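Two-domain protein containing predicted PHP-like metal-dependent phosphoesterase (Bacteroides vulgatus ATCC 8482, PDB 3E38) binds three zinc ions in a barrel-like domain and is probably a metal-dependent phosphoesterase of the PHP type, with an Ig-like domain attached. Local coordinates at residues 21-26 with 212-217; 133-138 with 164-169; 168-173 with 192-197. All blocks are in the same frame, centred on the assembly; numbering follows the deposited sequence.

Contact 1 (21-26 with 212-217); sequences CDFHMH and TMTFVF. With ZN (zinc ion), chain I.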
ATOM      1  N   CYS B  21      24.802   0.723  -2.790  1.00 28.16           N
ATOM      2  CA  CYS B  21      25.465   1.345  -1.649  1.00 30.06           C
ATOM      3  C   CYS B  21      24.938   2.715  -1.246  1.00 31.12           C
ATOM      4  O   CYS B  21      24.445   3.471  -2.095  1.00 37.38           O
ATOM      5  CB  CYS B  21      26.965   1.461  -1.956  1.00 30.25           C
ATOM      6  SG  CYS B  21      27.711  -0.047  -2.629  1.00 36.58           S
ATOM      7  N   ASP B  22      25.022   2.980   0.068  1.00 30.35           N
ATOM      8  CA  ASP B  22      24.636   4.269   0.704  1.00 29.89           C
ATOM      9  C   ASP B  22      25.830   4.764   1.516  1.00 30.48           C
ATOM     10  O   ASP B  22      26.148   4.252   2.597  1.00 33.34           O
ATOM     11  CB  ASP B  22      23.380   4.108   1.551  1.00 31.95           C
ATOM     12  CG  ASP B  22      22.769   5.424   1.976  1.00 34.14           C
ATOM     13  OD1 ASP B  22      23.283   6.471   1.533  1.00 26.22           O
ATOM     14  OD2 ASP B  22      21.757   5.390   2.740  1.00 25.87           O
ATOM     15  N   PHE B  23      26.500   5.768   0.975  1.00 30.42           N
ATOM     16  CA  PHE B  23      27.779   6.215   1.541  1.00 29.93           C
ATOM     17  C   PHE B  23      27.680   7.412   2.470  1.00 30.11           C
ATOM     18  O   PHE B  23      28.660   8.102   2.717  1.00 33.81           O
ATOM     19  CB  PHE B  23      28.732   6.556   0.388  1.00 33.09           C
ATOM     20  CG  PHE B  23      29.077   5.381  -0.509  1.00 28.34           C
ATOM     21  CD1 PHE B  23      29.685   4.255   0.015  1.00 29.54           C
ATOM     22  CD2 PHE B  23      28.855   5.441  -1.862  1.00 34.50           C
ATOM     23  CE1 PHE B  23      30.040   3.218  -0.782  1.00 29.30           C
ATOM     24  CE2 PHE B  23      29.204   4.391  -2.679  1.00 29.90           C
ATOM     25  CZ  PHE B  23      29.787   3.281  -2.137  1.00 37.66           C
ATOM     26  N   HIS B  24      26.474   7.671   2.945  1.00 29.69           N
ATOM     27  CA  HIS B  24      26.217   8.878   3.737  1.00 29.50           C
ATOM     28  C   HIS B  24      24.957   8.757   4.565  1.00 29.55           C
ATOM     29  O   HIS B  24      23.842   8.724   4.073  1.00 30.97           O
ATOM     30  CB  HIS B  24      26.080  10.062   2.775  1.00 29.33           C
ATOM     31  CG  HIS B  24      26.056  11.402   3.424  1.00 26.22           C
ATOM     32  ND1 HIS B  24      26.325  12.554   2.715  1.00 38.95           N
ATOM     33  CD2 HIS B  24      25.877  11.782   4.707  1.00 31.61           C
ATOM     34  CE1 HIS B  24      26.267  13.593   3.524  1.00 32.27           C
ATOM     35  NE2 HIS B  24      25.993  13.157   4.739  1.00 28.27           N
HETATM   36  N   MSE B  25      25.170   8.662   5.857  1.00 31.80           N
HETATM   37  CA  MSE B  25      24.073   8.545   6.783  1.00 32.07           C
HETATM   38  C   MSE B  25      24.534   8.851   8.190  1.00 33.61           C
HETATM   39  O   MSE B  25      25.740   8.899   8.455  1.00 33.60           O
HETATM   40  CB  MSE B  25      23.490   7.147   6.701  1.00 29.37           C
HETATM   41  CG  MSE B  25      24.398   6.075   7.195  1.00 35.38           C
HETATM   42 SE   MSE B  25      23.714   4.283   6.791  0.75 35.91          SE
HETATM   43  CE  MSE B  25      23.685   4.472   4.897  1.00 30.62           C
ATOM     44  N   HIS B  26      23.542   8.955   9.069  1.00 31.62           N
ATOM     45  CA  HIS B  26      23.722   9.370  10.462  1.00 29.67           C
ATOM     46  C   HIS B  26      22.967   8.626  11.519  1.00 28.09           C
ATOM     47  O   HIS B  26      21.934   8.056  11.264  1.00 28.37           O
ATOM     48  CB  HIS B  26      23.342  10.837  10.575  1.00 30.54           C
ATOM     49  CG  HIS B  26      24.123  11.710   9.651  1.00 20.29           C
ATOM     50  ND1 HIS B  26      25.307  12.315  10.012  1.00 24.56           N
ATOM     51  CD2 HIS B  26      23.899  12.047   8.364  1.00 29.84           C
ATOM     52  CE1 HIS B  26      25.758  13.022   8.989  1.00 20.46           C
ATOM     53  NE2 HIS B  26      24.907  12.886   7.981  1.00 14.55           N
ATOM     54  N   THR B 212      17.596   7.097  -1.840  1.00 26.21           N
ATOM     55  CA  THR B 212      18.574   7.526  -2.842  1.00 28.28           C
ATOM     56  C   THR B 212      19.864   6.778  -2.575  1.00 29.40           C
ATOM     57  O   THR B 212      20.306   6.622  -1.448  1.00 33.15           O
ATOM     58  CB  THR B 212      18.756   9.039  -2.782  1.00 29.96           C
ATOM     59  OG1 THR B 212      17.494   9.616  -3.108  1.00 27.65           O
ATOM     60  CG2 THR B 212      19.824   9.544  -3.744  1.00 28.98           C
HETATM   61  N   MSE B 213      20.443   6.247  -3.616  1.00 31.34           N
HETATM   62  CA  MSE B 213      21.618   5.427  -3.415  1.00 30.80           C
HETATM   63  C   MSE B 213      22.536   5.408  -4.599  1.00 28.66           C
HETATM   64  O   MSE B 213      22.319   6.093  -5.562  1.00 30.75           O
HETATM   65  CB  MSE B 213      21.169   3.987  -3.140  1.00 29.84           C
HETATM   66  CG  MSE B 213      20.502   3.312  -4.348  1.00 27.29           C
HETATM   67 SE   MSE B 213      19.858   1.503  -3.935  0.75 32.68          SE
HETATM   68  CE  MSE B 213      18.409   2.032  -2.735  1.00 32.25           C
ATOM     69  N   THR B 214      23.585   4.602  -4.497  1.00 30.68           N
ATOM     70  CA  THR B 214      24.570   4.473  -5.602  1.00 28.87           C
ATOM     71  C   THR B 214      24.752   3.046  -6.061  1.00 28.97           C
ATOM     72  O   THR B 214      24.946   2.119  -5.269  1.00 34.34           O
ATOM     73  CB  THR B 214      25.981   5.024  -5.236  1.00 27.62           C
ATOM     74  OG1 THR B 214      25.877   6.361  -4.775  1.00 25.05           O
ATOM     75  CG2 THR B 214      26.929   4.975  -6.404  1.00 22.40           C
ATOM     76  N   PHE B 215      24.594   2.869  -7.357  1.00 29.01           N
ATOM     77  CA  PHE B 215      24.928   1.600  -7.979  1.00 29.41           C
ATOM     78  C   PHE B 215      26.435   1.619  -8.254  1.00 29.14           C
ATOM     79  O   PHE B 215      26.957   2.537  -8.951  1.00 28.47           O
ATOM     80  CB  PHE B 215      24.173   1.341  -9.298  1.00 32.30           C
ATOM     81  CG  PHE B 215      22.713   1.135  -9.140  1.00 27.03           C
ATOM     82  CD1 PHE B 215      22.181   0.838  -7.899  1.00 35.68           C
ATOM     83  CD2 PHE B 215      21.879   1.119 -10.257  1.00 30.28           C
ATOM     84  CE1 PHE B 215      20.818   0.635  -7.746  1.00 39.35           C
ATOM     85  CE2 PHE B 215      20.506   0.897 -10.122  1.00 33.37           C
ATOM     86  CZ  PHE B 215      19.980   0.661  -8.869  1.00 38.83           C
ATOM     87  N   VAL B 216      27.125   0.628  -7.684  1.00 28.86           N
ATOM     88  CA  VAL B 216      28.575   0.459  -7.852  1.00 28.26           C
ATOM     89  C   VAL B 216      28.883  -0.828  -8.625  1.00 30.16           C
ATOM     90  O   VAL B 216      28.519  -1.938  -8.207  1.00 29.23           O
ATOM     91  CB  VAL B 216      29.339   0.471  -6.489  1.00 30.48           C
ATOM     92  CG1 VAL B 216      30.869   0.460  -6.692  1.00 24.36           C
ATOM     93  CG2 VAL B 216      28.951   1.692  -5.632  1.00 23.83           C
ATOM     94  N   PHE B 217      29.579  -0.665  -9.749  1.00 28.99           N
ATOM     95  CA  PHE B 217      29.927  -1.805 -10.618  1.00 29.64           C
ATOM     96  C   PHE B 217      31.338  -2.286 -10.314  1.00 30.01           C
ATOM     97  O   PHE B 217      32.345  -1.818 -10.866  1.00 35.31           O
ATOM     98  CB  PHE B 217      29.734  -1.451 -12.084  1.00 29.30           C
ATOM     99  CG  PHE B 217      28.422  -0.783 -12.361  1.00 35.33           C
ATOM    100  CD1 PHE B 217      27.256  -1.518 -12.422  1.00 40.74           C
ATOM    101  CD2 PHE B 217      28.350   0.588 -12.532  1.00 30.47           C
ATOM    102  CE1 PHE B 217      26.048  -0.896 -12.667  1.00 31.00           C
ATOM    103  CE2 PHE B 217      27.160   1.185 -12.778  1.00 29.17           C
ATOM    104  CZ  PHE B 217      26.005   0.442 -12.842  1.00 32.31           C
TER
HETATM  105 ZN    ZN I   5      25.156  14.377   6.352  1.00 34.62          ZN
HETATM  106  O   HOH W   1      25.383  15.984   4.996  1.00 32.72           O
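C21 and T214 form an antiparallel hydrogen-bonded pair, the T214 N-H pointing to C21 O and the C21 N-H returning to T214 O, each donor and acceptor 2.8 Å apart and both bonds close to straight. The side chains of these two residues leave the sheet on one face, and the end of the F23 side chain comes back toward T214 and V216. Its ring reaches V216 at the edge, with F23 CZ 3.9 Å from V216 CG2, while T214 CB approaches the same end of the ring obliquely. C21 adds the thiol: its chi1 of -47° sets SG beside the backbone N, from where SG touches V216 CG2 at 3.7 Å. One methyl branch of valine therefore meets both sulfur and ring; the F23 side chain also touches I226 and L230 of helix 223-231. CB of M213, a selenomethionine, lies 3.5 Å from C21 O, but the rest of its chain leads away. The hydroxyl of T214 is buried, and its partner is G191 O of strand 188-192. D22 also looks elsewhere, its OD2 held by S193 OG and by a salt bridge to R211, a charge partner for a buried carboxylate. Past F23 the chain carries H24 and H26, the HxH pair of the first PHP motif. H24 NE2 and H26 NE2 each bind the same zinc ion at 2.2 Å, with E93 and D194 as further protein ligands. The chemistry thus divides along six residues: backbone bonds and an apolar cluster hold the strand, while beyond it both NE2 atoms go to zinc and H24 ND1 is held by E167, which would help to set that ring's orientation.

Contact 2 (133-138 with 164-169); sequences MFWNHP and HGIEVA. With ZN (zinc ion), chain H.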
HETATM    1  N   MSE B 133      37.185  10.686  -1.040  1.00 29.22           N
HETATM    2  CA  MSE B 133      36.518  11.929  -0.625  1.00 30.96           C
HETATM    3  C   MSE B 133      35.572  12.509  -1.629  1.00 29.85           C
HETATM    4  O   MSE B 133      35.910  12.683  -2.797  1.00 30.06           O
HETATM    5  CB  MSE B 133      37.588  12.989  -0.294  1.00 32.01           C
HETATM    6  CG  MSE B 133      38.272  12.704   1.073  1.00 37.80           C
HETATM    7 SE   MSE B 133      39.943  13.625   1.329  0.75 42.72          SE
HETATM    8  CE  MSE B 133      41.093  12.551   0.186  1.00 47.83           C
ATOM      9  N   PHE B 134      34.383  12.853  -1.154  1.00 28.04           N
ATOM     10  CA  PHE B 134      33.434  13.508  -2.041  1.00 27.27           C
ATOM     11  C   PHE B 134      32.677  14.684  -1.436  1.00 28.93           C
ATOM     12  O   PHE B 134      32.432  14.756  -0.259  1.00 29.18           O
ATOM     13  CB  PHE B 134      32.486  12.489  -2.678  1.00 29.76           C
ATOM     14  CG  PHE B 134      31.658  11.700  -1.692  1.00 24.66           C
ATOM     15  CD1 PHE B 134      30.420  12.171  -1.269  1.00 26.78           C
ATOM     16  CD2 PHE B 134      32.106  10.469  -1.221  1.00 32.09           C
ATOM     17  CE1 PHE B 134      29.631  11.414  -0.380  1.00 28.51           C
ATOM     18  CE2 PHE B 134      31.329   9.704  -0.344  1.00 27.22           C
ATOM     19  CZ  PHE B 134      30.085  10.187   0.082  1.00 25.92           C
ATOM     20  N   TRP B 135      32.391  15.650  -2.296  1.00 30.35           N
ATOM     21  CA  TRP B 135      31.596  16.822  -1.935  1.00 30.72           C
ATOM     22  C   TRP B 135      30.103  16.448  -1.748  1.00 32.54           C
ATOM     23  O   TRP B 135      29.444  15.884  -2.641  1.00 28.48           O
ATOM     24  CB  TRP B 135      31.810  17.901  -2.992  1.00 30.92           C
ATOM     25  CG  TRP B 135      31.155  19.186  -2.734  1.00 34.26           C
ATOM     26  CD1 TRP B 135      30.659  19.642  -1.552  1.00 34.41           C
ATOM     27  CD2 TRP B 135      31.035  20.268  -3.668  1.00 22.39           C
ATOM     28  NE1 TRP B 135      30.182  20.924  -1.699  1.00 28.64           N
ATOM     29  CE2 TRP B 135      30.409  21.333  -2.991  1.00 30.13           C
ATOM     30  CE3 TRP B 135      31.386  20.428  -5.005  1.00 31.92           C
ATOM     31  CZ2 TRP B 135      30.108  22.544  -3.618  1.00 30.59           C
ATOM     32  CZ3 TRP B 135      31.119  21.629  -5.622  1.00 21.77           C
ATOM     33  CH2 TRP B 135      30.473  22.674  -4.928  1.00 25.20           C
ATOM     34  N   ASN B 136      29.596  16.758  -0.553  1.00 30.60           N
ATOM     35  CA  ASN B 136      28.190  16.532  -0.218  1.00 29.61           C
ATOM     36  C   ASN B 136      27.260  17.698  -0.577  1.00 31.52           C
ATOM     37  O   ASN B 136      27.584  18.861  -0.411  1.00 34.67           O
ATOM     38  CB  ASN B 136      27.993  16.227   1.280  1.00 27.70           C
ATOM     39  CG  ASN B 136      28.820  15.076   1.767  1.00 29.53           C
ATOM     40  OD1 ASN B 136      29.163  14.174   1.012  1.00 28.89           O
ATOM     41  ND2 ASN B 136      29.161  15.109   3.043  1.00 28.26           N
ATOM     42  N   HIS B 137      26.065  17.325  -1.035  1.00 32.86           N
ATOM     43  CA  HIS B 137      24.998  18.268  -1.341  1.00 29.52           C
ATOM     44  C   HIS B 137      25.492  19.646  -1.750  1.00 28.02           C
ATOM     45  O   HIS B 137      25.262  20.614  -1.064  1.00 28.12           O
ATOM     46  CB  HIS B 137      24.022  18.388  -0.152  1.00 30.43           C
ATOM     47  CG  HIS B 137      24.670  18.473   1.197  1.00 30.55           C
ATOM     48  ND1 HIS B 137      25.323  19.599   1.649  1.00 30.45           N
ATOM     49  CD2 HIS B 137      24.695  17.585   2.224  1.00 28.67           C
ATOM     50  CE1 HIS B 137      25.752  19.386   2.878  1.00 29.28           C
ATOM     51  NE2 HIS B 137      25.403  18.168   3.240  1.00 26.66           N
ATOM     52  N   PRO B 138      26.184  19.726  -2.876  1.00 25.15           N
ATOM     53  CA  PRO B 138      26.651  21.035  -3.302  1.00 27.51           C
ATOM     54  C   PRO B 138      25.504  22.039  -3.374  1.00 30.22           C
ATOM     55  O   PRO B 138      25.635  23.200  -3.003  1.00 31.67           O
ATOM     56  CB  PRO B 138      27.258  20.755  -4.700  1.00 27.63           C
ATOM     57  CG  PRO B 138      26.891  19.296  -5.047  1.00 24.32           C
ATOM     58  CD  PRO B 138      26.642  18.628  -3.746  1.00 24.63           C
ATOM     59  N   HIS B 164      37.200  13.286  -4.960  1.00 32.45           N
ATOM     60  CA  HIS B 164      37.169  12.174  -5.916  1.00 32.51           C
ATOM     61  C   HIS B 164      35.779  11.986  -6.551  1.00 32.34           C
ATOM     62  O   HIS B 164      35.601  11.315  -7.587  1.00 30.92           O
ATOM     63  CB  HIS B 164      37.648  10.905  -5.229  1.00 30.92           C
ATOM     64  CG  HIS B 164      38.960  11.079  -4.534  1.00 33.90           C
ATOM     65  ND1 HIS B 164      39.087  11.069  -3.162  1.00 30.89           N
ATOM     66  CD2 HIS B 164      40.201  11.310  -5.031  1.00 31.56           C
ATOM     67  CE1 HIS B 164      40.352  11.277  -2.845  1.00 37.63           C
ATOM     68  NE2 HIS B 164      41.049  11.428  -3.960  1.00 29.36           N
ATOM     69  N   GLY B 165      34.811  12.614  -5.902  1.00 29.94           N
ATOM     70  CA  GLY B 165      33.433  12.573  -6.346  1.00 29.19           C
ATOM     71  C   GLY B 165      32.628  13.698  -5.797  1.00 28.93           C
ATOM     72  O   GLY B 165      33.119  14.536  -5.023  1.00 32.77           O
ATOM     73  N   ILE B 166      31.399  13.736  -6.270  1.00 27.56           N
ATOM     74  CA  ILE B 166      30.408  14.714  -5.825  1.00 28.34           C
ATOM     75  C   ILE B 166      29.081  14.041  -5.793  1.00 29.82           C
ATOM     76  O   ILE B 166      28.797  13.222  -6.653  1.00 30.07           O
ATOM     77  CB  ILE B 166      30.259  15.878  -6.794  1.00 26.64           C
ATOM     78  CG1 ILE B 166      31.617  16.427  -7.164  1.00 33.21           C
ATOM     79  CG2 ILE B 166      29.369  16.998  -6.211  1.00 23.77           C
ATOM     80  CD1 ILE B 166      31.510  17.593  -8.154  1.00 24.05           C
ATOM     81  N   GLU B 167      28.309  14.347  -4.760  1.00 31.00           N
ATOM     82  CA  GLU B 167      26.931  13.888  -4.669  1.00 31.20           C
ATOM     83  C   GLU B 167      26.115  14.618  -5.718  1.00 32.09           C
ATOM     84  O   GLU B 167      26.104  15.870  -5.783  1.00 31.34           O
ATOM     85  CB  GLU B 167      26.349  14.143  -3.292  1.00 31.16           C
ATOM     86  CG  GLU B 167      26.860  13.181  -2.253  1.00 30.87           C
ATOM     87  CD  GLU B 167      26.168  13.362  -0.889  1.00 33.18           C
ATOM     88  OE1 GLU B 167      25.628  14.475  -0.657  1.00 34.85           O
ATOM     89  OE2 GLU B 167      26.209  12.417  -0.049  1.00 31.90           O
ATOM     90  N   VAL B 168      25.507  13.830  -6.599  1.00 33.25           N
ATOM     91  CA  VAL B 168      24.645  14.364  -7.702  1.00 31.74           C
ATOM     92  C   VAL B 168      23.194  14.274  -7.258  1.00 30.57           C
ATOM     93  O   VAL B 168      22.267  14.845  -7.855  1.00 27.85           O
ATOM     94  CB  VAL B 168      24.840  13.656  -9.073  1.00 33.03           C
ATOM     95  CG1 VAL B 168      26.212  14.069  -9.694  1.00 24.34           C
ATOM     96  CG2 VAL B 168      24.618  12.103  -8.968  1.00 28.36           C
ATOM     97  N   ALA B 169      23.043  13.560  -6.158  1.00 31.57           N
ATOM     98  CA  ALA B 169      21.747  13.347  -5.549  1.00 30.57           C
ATOM     99  C   ALA B 169      21.877  12.947  -4.081  1.00 31.17           C
ATOM    100  O   ALA B 169      22.591  12.035  -3.747  1.00 33.68           O
ATOM    101  CB  ALA B 169      20.965  12.328  -6.346  1.00 31.51           C
TER
HETATM  102 ZN    ZN H   4      26.031  17.649   5.291  1.00 40.67          ZN
HETATM  103  O   HOH W   1      25.383  15.984   4.996  1.00 32.72           O
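The imidazole of H164 takes M133 at its edge: M133 N donates to H164 ND1 at 2.9 Å, in the ring plane; because a backbone N-H is the donor, ND1 acts as the acceptor. The F134 ring likewise meets E167 at an edge, CE1 lying 3.6 Å from OE2 with ring and carboxylate planes 34° apart. W135 has P138 CB over one face, offset toward the rim, and its indole also stacks with H154 and F103. N136 CB lies over one face of the H137 ring, again offset toward the rim. Between the chains the pairing is parallel. M133 O is gripped twice, by H164 N at 2.6 Å and by a longer bond from G165 N at 3.3 Å; W135 N then donates to G165 O, and E167 N to W135 O in a nearly straight bond. Beyond W135 the E167 carboxylate continues the pairing: H137 N donates to E167 OE1 at 2.9 Å, on its anti side and 25° out of plane. OE1 also accepts from N170 ND2, and OE2 bonds T192 OG1 and H24 ND1. The bond from H137 N probably steadies the backbone of this residue, whose NE2 ligates zinc at 2.2 Å beside H102 and E93. On the opposite side from F134, P138 CG rests 3.6 Å from I166 CG2. Strand 132-135, helix 152-159 and strand 165-170 make a beta-alpha-beta unit of the distorted PHP barrel, in which helix 176-185 covers I166, helix 119-128 covers M133, and strand 102-106 flanks 132-135.

Contact 3 (168-173 with 192-197); sequences VANGHL and TSDIHQ. With ZN (zinc ion), chain I; ZN (zinc ion), chain J.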
ATOM      1  N   VAL B 168      25.507  13.830  -6.599  1.00 33.25           N
ATOM      2  CA  VAL B 168      24.645  14.364  -7.702  1.00 31.74           C
ATOM      3  C   VAL B 168      23.194  14.274  -7.258  1.00 30.57           C
ATOM      4  O   VAL B 168      22.267  14.845  -7.855  1.00 27.85           O
ATOM      5  CB  VAL B 168      24.840  13.656  -9.073  1.00 33.03           C
ATOM      6  CG1 VAL B 168      26.212  14.069  -9.694  1.00 24.34           C
ATOM      7  CG2 VAL B 168      24.618  12.103  -8.968  1.00 28.36           C
ATOM      8  N   ALA B 169      23.043  13.560  -6.158  1.00 31.57           N
ATOM      9  CA  ALA B 169      21.747  13.347  -5.549  1.00 30.57           C
ATOM     10  C   ALA B 169      21.877  12.947  -4.081  1.00 31.17           C
ATOM     11  O   ALA B 169      22.591  12.035  -3.747  1.00 33.68           O
ATOM     12  CB  ALA B 169      20.965  12.328  -6.346  1.00 31.51           C
ATOM     13  N   ASN B 170      21.178  13.703  -3.232  1.00 32.58           N
ATOM     14  CA  ASN B 170      21.142  13.534  -1.760  1.00 32.32           C
ATOM     15  C   ASN B 170      19.710  13.526  -1.242  1.00 29.31           C
ATOM     16  O   ASN B 170      18.995  14.520  -1.290  1.00 29.98           O
ATOM     17  CB  ASN B 170      21.950  14.660  -1.082  1.00 32.59           C
ATOM     18  CG  ASN B 170      22.152  14.454   0.417  1.00 36.97           C
ATOM     19  OD1 ASN B 170      21.193  14.383   1.150  1.00 43.29           O
ATOM     20  ND2 ASN B 170      23.419  14.425   0.879  1.00 33.80           N
ATOM     21  N   GLY B 171      19.290  12.390  -0.741  1.00 29.35           N
ATOM     22  CA  GLY B 171      17.924  12.257  -0.247  1.00 29.03           C
ATOM     23  C   GLY B 171      16.988  12.641  -1.372  1.00 28.80           C
ATOM     24  O   GLY B 171      17.036  12.067  -2.433  1.00 31.69           O
ATOM     25  N   HIS B 172      16.150  13.639  -1.132  1.00 27.31           N
ATOM     26  CA  HIS B 172      15.151  14.074  -2.117  1.00 28.04           C
ATOM     27  C   HIS B 172      15.675  15.266  -2.919  1.00 26.09           C
ATOM     28  O   HIS B 172      14.942  15.910  -3.616  1.00 26.64           O
ATOM     29  CB  HIS B 172      13.823  14.337  -1.425  1.00 26.97           C
ATOM     30  CG  HIS B 172      13.251  13.105  -0.765  1.00 25.89           C
ATOM     31  ND1 HIS B 172      12.847  12.014  -1.495  1.00 26.47           N
ATOM     32  CD2 HIS B 172      13.075  12.769   0.539  1.00 32.40           C
ATOM     33  CE1 HIS B 172      12.398  11.070  -0.675  1.00 39.97           C
ATOM     34  NE2 HIS B 172      12.519  11.500   0.569  1.00 30.54           N
ATOM     35  N   LEU B 173      16.975  15.482  -2.850  1.00 28.75           N
ATOM     36  CA  LEU B 173      17.635  16.624  -3.581  1.00 30.86           C
ATOM     37  C   LEU B 173      18.469  16.144  -4.741  1.00 32.03           C
ATOM     38  O   LEU B 173      19.414  15.408  -4.556  1.00 36.14           O
ATOM     39  CB  LEU B 173      18.492  17.499  -2.632  1.00 27.94           C
ATOM     40  CG  LEU B 173      19.277  18.728  -3.194  1.00 38.03           C
ATOM     41  CD1 LEU B 173      18.400  19.756  -3.953  1.00 29.10           C
ATOM     42  CD2 LEU B 173      20.066  19.438  -2.093  1.00 38.29           C
ATOM     43  N   THR B 192      23.333   9.390  -2.356  1.00 29.34           N
ATOM     44  CA  THR B 192      23.151   8.915  -0.981  1.00 29.20           C
ATOM     45  C   THR B 192      21.868   9.390  -0.340  1.00 27.69           C
ATOM     46  O   THR B 192      21.168  10.229  -0.870  1.00 26.73           O
ATOM     47  CB  THR B 192      24.310   9.360  -0.105  1.00 29.97           C
ATOM     48  OG1 THR B 192      24.200  10.759   0.101  1.00 30.92           O
ATOM     49  CG2 THR B 192      25.654   9.079  -0.782  1.00 27.35           C
ATOM     50  N   SER B 193      21.583   8.806   0.819  1.00 30.03           N
ATOM     51  CA  SER B 193      20.376   9.117   1.550  1.00 29.54           C
ATOM     52  C   SER B 193      20.612  10.309   2.456  1.00 29.35           C
ATOM     53  O   SER B 193      19.811  11.208   2.517  1.00 28.84           O
ATOM     54  CB  SER B 193      19.885   7.933   2.396  1.00 30.64           C
ATOM     55  OG  SER B 193      20.711   7.658   3.504  1.00 35.51           O
ATOM     56  N   ASP B 194      21.745  10.327   3.134  1.00 28.81           N
ATOM     57  CA  ASP B 194      21.997  11.374   4.114  1.00 28.82           C
ATOM     58  C   ASP B 194      20.923  11.248   5.198  1.00 27.46           C
ATOM     59  O   ASP B 194      20.482  12.213   5.820  1.00 26.54           O
ATOM     60  CB  ASP B 194      22.008  12.768   3.446  1.00 26.24           C
ATOM     61  CG  ASP B 194      22.734  13.801   4.293  1.00 32.35           C
ATOM     62  OD1 ASP B 194      23.060  13.446   5.458  1.00 34.79           O
ATOM     63  OD2 ASP B 194      23.031  14.940   3.806  1.00 34.62           O
ATOM     64  N   ILE B 195      20.510  10.005   5.418  1.00 29.74           N
ATOM     65  CA  ILE B 195      19.435   9.700   6.385  1.00 28.87           C
ATOM     66  C   ILE B 195      19.754  10.056   7.824  1.00 27.67           C
ATOM     67  O   ILE B 195      20.811   9.732   8.309  1.00 27.61           O
ATOM     68  CB  ILE B 195      18.965   8.204   6.265  1.00 28.54           C
ATOM     69  CG1 ILE B 195      17.666   8.005   7.041  1.00 36.90           C
ATOM     70  CG2 ILE B 195      20.093   7.210   6.604  1.00 24.82           C
ATOM     71  CD1 ILE B 195      16.440   8.634   6.304  1.00 33.52           C
ATOM     72  N   HIS B 196      18.815  10.779   8.459  1.00 29.45           N
ATOM     73  CA  HIS B 196      18.852  11.130   9.911  1.00 26.25           C
ATOM     74  C   HIS B 196      17.719  10.447  10.644  1.00 26.70           C
ATOM     75  O   HIS B 196      17.886   9.884  11.720  1.00 22.76           O
ATOM     76  CB  HIS B 196      18.778  12.635  10.170  1.00 27.36           C
ATOM     77  CG  HIS B 196      19.958  13.414   9.650  1.00 25.31           C
ATOM     78  ND1 HIS B 196      20.265  13.488   8.306  1.00 29.74           N
ATOM     79  CD2 HIS B 196      20.882  14.178  10.286  1.00 34.34           C
ATOM     80  CE1 HIS B 196      21.337  14.251   8.134  1.00 28.79           C
ATOM     81  NE2 HIS B 196      21.720  14.700   9.318  1.00 31.97           N
ATOM     82  N   GLN B 197      16.550  10.469  10.019  1.00 28.88           N
ATOM     83  CA  GLN B 197      15.351   9.877  10.593  1.00 29.19           C
ATOM     84  C   GLN B 197      15.371   8.376  10.405  1.00 28.61           C
ATOM     85  O   GLN B 197      16.255   7.863   9.761  1.00 30.83           O
ATOM     86  CB  GLN B 197      14.116  10.405   9.862  1.00 28.97           C
ATOM     87  CG  GLN B 197      13.843  11.866   9.999  1.00 24.71           C
ATOM     88  CD  GLN B 197      13.246  12.238  11.346  1.00 35.15           C
ATOM     89  OE1 GLN B 197      12.875  11.375  12.150  1.00 34.54           O
ATOM     90  NE2 GLN B 197      13.158  13.534  11.600  1.00 35.76           N
TER
HETATM   91 ZN    ZN I   5      25.156  14.377   6.352  1.00 34.62          ZN
HETATM   92 ZN    ZN J   6      23.360  15.919   9.821  1.00 32.50          ZN
HETATM   93  O   HOH W   1      25.383  15.984   4.996  1.00 32.72           O
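N170 ND2 is gripped by two carboxylates, donating across the contact to D194 OD2 at 3.0 Å and also to E167 OE1, from before the corner at V168. The oxygen of D194 is met on its anti side but 31° out of the carboxylate plane, with the amide and carboxylate planes turned 67° against each other. N170 OD1 is 3.3 Å from D194 OD2, two acceptors without a bond between them. CG of D194 stands anti to the backbone N (chi1 -160°). Its OD1 binds a zinc ion, at a rather long 2.5 Å. The geometry is consistent with N170 as a second-shell residue that positions a metal ligand by holding its other oxygen. The backbones pair in parallel around N170 and T192: T192 N donates to A169 O at 3.1 Å, and G171 N to T192 O at 2.9 Å in an almost straight bond. Immediately afterwards the chain reverses in a type II' turn, closed by L173 N to N170 O at 2.7 Å, with G171 as its first corner. The other segment turns too. S193 OG accepts from I195 N at 3.0 Å, an ST turn, and is also hydrogen-bonded to D22 OD2; a weak bond joins H196 ND1 to D194 O. H196 NE2 is 2.1 Å from a second zinc ion, whose ligands include D31 and H56. Strands 165-170 and 188-192 lie side by side, and the connection between them passes through the short strand 173-174 and helix 176-185; V168 packs against that helix, A169 touches F239 of strand 235-239, and I195 leans on D202 of helix 199-202.

Overall arrangement
All three contacts lie in the same mixed sheet, and contacts 2 and 3 are nested within the chain loop that contact 1 closes. Their centres are 9 Å (1 and 3) or 11 Å apart. Side chains stitch them together: E167 OE2 of contact 2 lies 2.8 Å from H24 ND1 of contact 1, and T212 OG1 of contact 1 lies 2.6 Å from G171 O of contact 3. Together they supply H24, H26, H137, D194 and H196 to a three-zinc cluster. The zinc bound by H24, H26 and D194 is 3.5 Å from that bound by H137 and 4.2 Å from that bound by H196. A cacodylate ion, probably from the crystallisation liquor, lies about 3 Å from the side chains of H137 and D194 and may mark the pocket.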